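Local coordinates for protein alanine racemase 1 (Caldanaerobacter subterraneus subsp. tengcongensis MB4, PDB 4Y2W) that belongs to the alanine racemase family, with an eight-stranded parallel barrel domain, a largely beta C-terminal domain and two chains in its assembly, at residues Y287-D292 / R365-V370; R294-Y299 / G312-D317. The protein carries 1 engineered substitution. All blocks are in the same frame, centred on the assembly; numbering follows the deposited sequence.

Contact 1 (287-292 with 365-370) and contact 2 (294-299 with 312-317) lie in the C-terminal domain, with centres about 13 Å apart. They meet where Arg369 NH1 forms a salt bridge to Asp317 OD1, 2.8 Å away. A second meeting point is Tyr287 N with Cys315 O, 3.0 Å apart, a probable hydrogen bond. Both contacts reach the same bound alanine. Contact 1 brings the hydroxyl of Tyr287 to one carboxylate oxygen, and contact 2 brings the backbone N of Met316 to the other. Tyr268 OH adds a further bond to this ligand. The second subunit borders both contacts: its Lys40 and Arg138 lie against 315-317, and its Glu361 packs on Tyr287.

Contact 1. Residues Y287-D292 / R365-V370. With ALA (alanine), chain D.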
loop_
_atom_site.group_PDB
_atom_site.type_symbol
_atom_site.label_atom_id
_atom_site.label_comp_id
_atom_site.label_asym_id
_atom_site.label_seq_id
_atom_site.Cartn_x
_atom_site.Cartn_y
_atom_site.Cartn_z
ATOM N N TYR A 287 -9.764 2.152 -2.690
ATOM C CA TYR A 287 -8.662 1.258 -3.069
ATOM C C TYR A 287 -7.273 1.797 -2.735
ATOM O O TYR A 287 -6.324 1.019 -2.601
ATOM C CB TYR A 287 -8.748 0.824 -4.541
ATOM C CG TYR A 287 -8.846 1.926 -5.578
ATOM C CD1 TYR A 287 -7.736 2.692 -5.922
ATOM C CD2 TYR A 287 -10.042 2.166 -6.251
ATOM C CE1 TYR A 287 -7.823 3.684 -6.887
ATOM C CE2 TYR A 287 -10.136 3.152 -7.217
ATOM C CZ TYR A 287 -9.026 3.908 -7.532
ATOM O OH TYR A 287 -9.129 4.891 -8.484
ATOM N N ALA A 288 -7.150 3.110 -2.581
ATOM C CA ALA A 288 -5.889 3.702 -2.156
ATOM C C ALA A 288 -5.589 3.389 -0.692
ATOM O O ALA A 288 -4.453 3.549 -0.243
ATOM C CB ALA A 288 -5.908 5.204 -2.379
ATOM N N ASP A 289 -6.612 2.957 0.046
ATOM C CA ASP A 289 -6.461 2.563 1.446
ATOM C C ASP A 289 -6.167 1.078 1.621
ATOM O O ASP A 289 -5.818 0.643 2.722
ATOM C CB ASP A 289 -7.721 2.926 2.227
ATOM C CG ASP A 289 -7.968 4.419 2.266
ATOM O OD1 ASP A 289 -7.003 5.174 2.490
ATOM O OD2 ASP A 289 -9.126 4.850 2.078
ATOM N N GLY A 290 -6.305 0.307 0.542
ATOM C CA GLY A 290 -6.106 -1.143 0.580
ATOM C C GLY A 290 -7.363 -1.976 0.385
ATOM O O GLY A 290 -7.343 -3.184 0.618
ATOM N N LEU A 291 -8.458 -1.345 -0.032
ATOM C CA LEU A 291 -9.686 -2.074 -0.337
ATOM C C LEU A 291 -9.723 -2.371 -1.829
ATOM O O LEU A 291 -9.994 -1.485 -2.631
ATOM C CB LEU A 291 -10.916 -1.265 0.079
ATOM C CG LEU A 291 -12.237 -2.030 -0.009
ATOM C CD1 LEU A 291 -12.201 -3.244 0.909
ATOM C CD2 LEU A 291 -13.418 -1.130 0.325
ATOM N N ASP A 292 -9.457 -3.621 -2.197
ATOM C CA ASP A 292 -9.270 -3.980 -3.601
ATOM C C ASP A 292 -10.498 -3.652 -4.442
ATOM O O ASP A 292 -11.623 -3.996 -4.088
ATOM C CB ASP A 292 -8.920 -5.463 -3.746
ATOM C CG ASP A 292 -8.395 -5.803 -5.124
ATOM O OD1 ASP A 292 -9.034 -5.431 -6.128
ATOM O OD2 ASP A 292 -7.328 -6.437 -5.210
ATOM N N ARG A 365 -1.649 -4.769 1.822
ATOM C CA ARG A 365 -2.366 -3.834 0.968
ATOM C C ARG A 365 -2.848 -2.603 1.748
ATOM O O ARG A 365 -3.123 -1.561 1.153
ATOM C CB ARG A 365 -3.569 -4.541 0.336
ATOM C CG ARG A 365 -3.660 -4.429 -1.176
ATOM C CD ARG A 365 -2.512 -5.147 -1.870
ATOM N NE ARG A 365 -2.953 -5.835 -3.080
ATOM C CZ ARG A 365 -2.145 -6.471 -3.929
ATOM N NH1 ARG A 365 -0.823 -6.507 -3.731
ATOM N NH2 ARG A 365 -2.668 -7.073 -4.992
ATOM N N ILE A 366 -2.945 -2.723 3.071
ATOM C CA ILE A 366 -3.455 -1.636 3.912
ATOM C C ILE A 366 -2.455 -0.477 3.928
ATOM O O ILE A 366 -1.393 -0.568 4.541
ATOM C CB ILE A 366 -3.741 -2.111 5.350
ATOM C CG1 ILE A 366 -4.807 -3.209 5.347
ATOM C CG2 ILE A 366 -4.208 -0.944 6.210
ATOM C CD1 ILE A 366 -4.881 -3.999 6.636
ATOM N N SER A 367 -2.823 0.619 3.275
ATOM C CA SER A 367 -1.854 1.629 2.859
ATOM C C SER A 367 -1.432 2.582 3.962
ATOM O O SER A 367 -1.970 2.572 5.073
ATOM C CB SER A 367 -2.404 2.445 1.684
ATOM O OG SER A 367 -3.217 3.514 2.136
ATOM N N ARG A 368 -0.454 3.412 3.605
ATOM C CA ARG A 368 0.080 4.473 4.452
ATOM C C ARG A 368 -1.011 5.389 5.011
ATOM O O ARG A 368 -0.902 5.875 6.141
ATOM C CB ARG A 368 1.102 5.285 3.638
ATOM C CG ARG A 368 1.712 6.484 4.348
ATOM C CD ARG A 368 2.915 7.025 3.587
ATOM N NE ARG A 368 3.257 8.389 4.000
ATOM C CZ ARG A 368 2.651 9.494 3.564
ATOM N NH1 ARG A 368 1.643 9.433 2.694
ATOM N NH2 ARG A 368 3.051 10.676 4.010
ATOM N N ARG A 369 -2.062 5.611 4.228
ATOM C CA ARG A 369 -3.138 6.527 4.621
ATOM C C ARG A 369 -3.982 6.022 5.796
ATOM O O ARG A 369 -4.664 6.815 6.445
ATOM C CB ARG A 369 -4.043 6.825 3.421
ATOM C CG ARG A 369 -4.762 8.159 3.512
ATOM C CD ARG A 369 -5.300 8.607 2.164
ATOM N NE ARG A 369 -6.304 7.694 1.622
ATOM C CZ ARG A 369 -6.938 7.875 0.466
ATOM N NH1 ARG A 369 -6.686 8.941 -0.288
ATOM N NH2 ARG A 369 -7.833 6.987 0.056
ATOM N N VAL A 370 -3.938 4.717 6.061
ATOM C CA VAL A 370 -4.699 4.118 7.152
ATOM C C VAL A 370 -3.915 4.209 8.465
ATOM O O VAL A 370 -2.901 3.528 8.630
ATOM C CB VAL A 370 -5.011 2.636 6.857
ATOM C CG1 VAL A 370 -5.820 2.014 7.991
ATOM C CG2 VAL A 370 -5.745 2.499 5.529
HETATM N N ALA D . -12.369 9.494 -8.184
HETATM C CA ALA D . -11.622 8.535 -9.046
HETATM C C ALA D . -11.707 7.125 -8.460
HETATM O O ALA D . -11.937 6.969 -7.262
HETATM C CB ALA D . -10.169 8.973 -9.197
HETATM O OXT ALA D . -11.558 6.110 -9.151
#
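Asp289 OD1 is gripped by two nitrogens of Arg369. Arg369 NE gives Asp289 OD1 the stronger bond, 2.8 Å long, on the syn side of the carboxylate. OD1 lies 8° out of the guanidinium plane of Arg369, so it is met at the edge of that group. NH2 adds weak bonds to OD1 and to OD2. The two flat groups are not coplanar; their planes stand 55° apart. The Arg369 chain bends at chi3 (63°), which turns NE and NH2 back onto the carboxylate. Ala288 CB lies over one face of this guanidinium, 3.6 Å from Arg369 NH2. Its NH1 pairs with Asp317 and with Glu70 of the second subunit. Asp289 OD2 also forms a salt bridge to Arg7 and accepts a hydrogen bond from Gly286 N. This carboxylate therefore ties its own loop to the N-terminal part of the chain, and the several donors would probably favour its charged form.

The contact joins the loop after strand 278-283 to the turn between helix 359-365 and strand 372-376, in the C-terminal domain of the alanine racemase fold. That turn is a type I beta turn from Ser367 to Val370. Ser367 OG donates to Ala288 O at 2.7 Å, in the carbonyl plane and on a lone pair. Ser367 OG also accepts from Arg369 N at 3.2 Å, an ST turn. Ser367 N bonds to Asp289 O at 3.0 Å, nearly straight but well above the carbonyl plane. Val370 CG2 packs on Asp289 O too, 3.4 Å away. Gly290 has no side chain, and its CA lies 4.3 Å from Ile366 CA. The side chain of Ile366 packs on Phe250 and Val11.

At the far end of 287-292, Tyr287 OH donates to alanine OXT at 2.8 Å, with the ligand atom near the ring plane. Arg365 instead reaches across the dimer to Asp292 of the second subunit.

Contact 2. Residues R294-Y299 / G312-D317; sequences RLSNNY and GRVCMD. With ALA (alanine), chain D.
Ser296 OG takes a hydrogen bond from Val314 N, 3.0 Å long with an angle of 164° at the hydrogen. The hydroxyl sits beside its own backbone N (chi1 -59°), and from there it also bonds to Arg293 O. This is the closely packed part. Ser296 OG lies 3.5 Å from Arg313 CA, and Val314 CG2 comes within 3.9 Å of both Ser296 OG and Ser296 N. Ser296 and Asn297 are the middle residues of a type II beta turn from Leu295 to Asn298, which faces the loop between strands 306-311 and 319-322.

The Asn297 side is looser and partly exposed. Asn297 OD1 accepts from Gly312 N at 3.2 Å, with the donor 43° above the amide plane. Its ND2 has a weak bond to Ser271 OG. The guanidinium of Arg313 pairs with Glu174 of the second subunit.

Further along 312-317, Met316 N donates to alanine O at 2.6 Å, and Cys315 CB touches the same oxygen. No charged pair joins the two segments. Their polar link is two backbone N-H groups given to side-chain oxygens, which would help hold Gly312 and Val314 in place, just ahead of Cys315 and Met316 of the ligand pocket.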
loop_
_atom_site.group_PDB
_atom_site.type_symbol
_atom_site.label_atom_id
_atom_site.label_comp_id
_atom_site.label_asym_id
_atom_site.label_seq_id
_atom_site.Cartn_x
_atom_site.Cartn_y
_atom_site.Cartn_z
ATOM N N ARG A 294 -11.539 -4.930 -7.084
ATOM C CA ARG A 294 -12.251 -6.122 -7.569
ATOM C C ARG A 294 -13.422 -6.537 -6.666
ATOM O O ARG A 294 -14.275 -7.311 -7.092
ATOM C CB ARG A 294 -11.289 -7.301 -7.799
ATOM C CG ARG A 294 -10.553 -7.217 -9.133
ATOM C CD ARG A 294 -9.564 -8.353 -9.345
ATOM N NE ARG A 294 -8.499 -8.326 -8.343
ATOM C CZ ARG A 294 -8.051 -9.379 -7.652
ATOM N NH1 ARG A 294 -8.533 -10.609 -7.854
ATOM N NH2 ARG A 294 -7.077 -9.200 -6.761
ATOM N N LEU A 295 -13.469 -6.009 -5.442
ATOM C CA LEU A 295 -14.614 -6.213 -4.550
ATOM C C LEU A 295 -15.849 -5.400 -4.961
ATOM O O LEU A 295 -16.905 -5.533 -4.344
ATOM C CB LEU A 295 -14.239 -5.875 -3.106
ATOM C CG LEU A 295 -13.059 -6.636 -2.495
ATOM C CD1 LEU A 295 -12.870 -6.208 -1.050
ATOM C CD2 LEU A 295 -13.251 -8.140 -2.578
ATOM N N SER A 296 -15.714 -4.554 -5.981
ATOM C CA SER A 296 -16.858 -3.880 -6.600
ATOM C C SER A 296 -17.995 -4.868 -6.861
ATOM O O SER A 296 -17.823 -5.815 -7.631
ATOM C CB SER A 296 -16.433 -3.251 -7.931
ATOM O OG SER A 296 -15.377 -2.318 -7.761
ATOM N N ASN A 297 -19.138 -4.657 -6.205
ATOM C CA ASN A 297 -20.321 -5.519 -6.361
ATOM C C ASN A 297 -20.106 -7.011 -6.050
ATOM O O ASN A 297 -20.791 -7.861 -6.627
ATOM C CB ASN A 297 -20.912 -5.380 -7.776
ATOM C CG ASN A 297 -21.592 -4.049 -8.000
ATOM O OD1 ASN A 297 -22.585 -3.731 -7.344
ATOM N ND2 ASN A 297 -21.077 -3.267 -8.943
ATOM N N ASN A 298 -19.167 -7.338 -5.163
ATOM C CA ASN A 298 -19.036 -8.716 -4.666
ATOM C C ASN A 298 -18.211 -8.805 -3.393
ATOM O O ASN A 298 -17.196 -9.503 -3.324
ATOM C CB ASN A 298 -18.502 -9.693 -5.737
ATOM C CG ASN A 298 -17.112 -9.340 -6.216
ATOM O OD1 ASN A 298 -16.747 -8.170 -6.258
ATOM N ND2 ASN A 298 -16.330 -10.350 -6.581
ATOM N N TYR A 299 -18.663 -8.077 -2.384
ATOM C CA TYR A 299 -18.262 -8.335 -1.013
ATOM C C TYR A 299 -19.297 -7.723 -0.088
ATOM O O TYR A 299 -20.035 -6.820 -0.483
ATOM C CB TYR A 299 -16.863 -7.783 -0.711
ATOM C CG TYR A 299 -16.179 -8.487 0.450
ATOM C CD1 TYR A 299 -15.797 -9.828 0.353
ATOM C CD2 TYR A 299 -15.916 -7.818 1.644
ATOM C CE1 TYR A 299 -15.181 -10.476 1.411
ATOM C CE2 TYR A 299 -15.298 -8.461 2.704
ATOM C CZ TYR A 299 -14.932 -9.787 2.585
ATOM O OH TYR A 299 -14.315 -10.423 3.639
ATOM N N GLY A 312 -22.027 -0.731 -6.542
ATOM C CA GLY A 312 -21.268 0.120 -7.454
ATOM C C GLY A 312 -19.784 -0.159 -7.323
ATOM O O GLY A 312 -19.379 -1.020 -6.539
ATOM N N ARG A 313 -18.975 0.567 -8.091
ATOM C CA ARG A 313 -17.522 0.377 -8.080
ATOM C C ARG A 313 -16.902 0.961 -6.820
ATOM O O ARG A 313 -17.433 1.913 -6.238
ATOM C CB ARG A 313 -16.860 1.018 -9.307
ATOM C CG ARG A 313 -17.303 0.435 -10.638
ATOM C CD ARG A 313 -16.153 0.352 -11.630
ATOM N NE ARG A 313 -16.608 -0.081 -12.953
ATOM C CZ ARG A 313 -16.832 0.718 -13.999
ATOM N NH1 ARG A 313 -16.645 2.033 -13.928
ATOM N NH2 ARG A 313 -17.248 0.190 -15.146
ATOM N N VAL A 314 -15.783 0.377 -6.401
ATOM C CA VAL A 314 -14.996 0.921 -5.307
ATOM C C VAL A 314 -14.165 2.069 -5.869
ATOM O O VAL A 314 -13.416 1.890 -6.830
ATOM C CB VAL A 314 -14.085 -0.149 -4.671
ATOM C CG1 VAL A 314 -13.147 0.469 -3.644
ATOM C CG2 VAL A 314 -14.927 -1.238 -4.029
ATOM N N CYS A 315 -14.328 3.252 -5.282
ATOM C CA CYS A 315 -13.580 4.436 -5.690
ATOM C C CYS A 315 -12.230 4.438 -4.987
ATOM O O CYS A 315 -11.933 3.546 -4.192
ATOM C CB CYS A 315 -14.364 5.710 -5.352
ATOM S SG CYS A 315 -16.066 5.734 -5.962
ATOM N N MET A 316 -11.416 5.440 -5.278
ATOM C CA MET A 316 -10.080 5.537 -4.709
ATOM C C MET A 316 -10.112 5.755 -3.197
ATOM O O MET A 316 -9.282 5.210 -2.467
ATOM C CB MET A 316 -9.329 6.685 -5.379
ATOM C CG MET A 316 -7.850 6.766 -5.044
ATOM S SD MET A 316 -6.973 7.799 -6.234
ATOM C CE MET A 316 -5.409 8.012 -5.389
ATOM N N ASP A 317 -11.073 6.547 -2.735
ATOM C CA ASP A 317 -11.126 6.984 -1.340
ATOM C C ASP A 317 -12.436 6.628 -0.625
ATOM O O ASP A 317 -12.591 6.911 0.564
ATOM C CB ASP A 317 -10.925 8.503 -1.289
ATOM C CG ASP A 317 -9.892 8.990 -2.286
ATOM O OD1 ASP A 317 -8.709 8.615 -2.156
ATOM O OD2 ASP A 317 -10.252 9.756 -3.200
HETATM N N ALA D . -12.369 9.494 -8.184
HETATM C CA ALA D . -11.622 8.535 -9.046
HETATM C C ALA D . -11.707 7.125 -8.460
HETATM O O ALA D . -11.937 6.969 -7.262
HETATM C CB ALA D . -10.169 8.973 -9.197
HETATM O OXT ALA D . -11.558 6.110 -9.151
#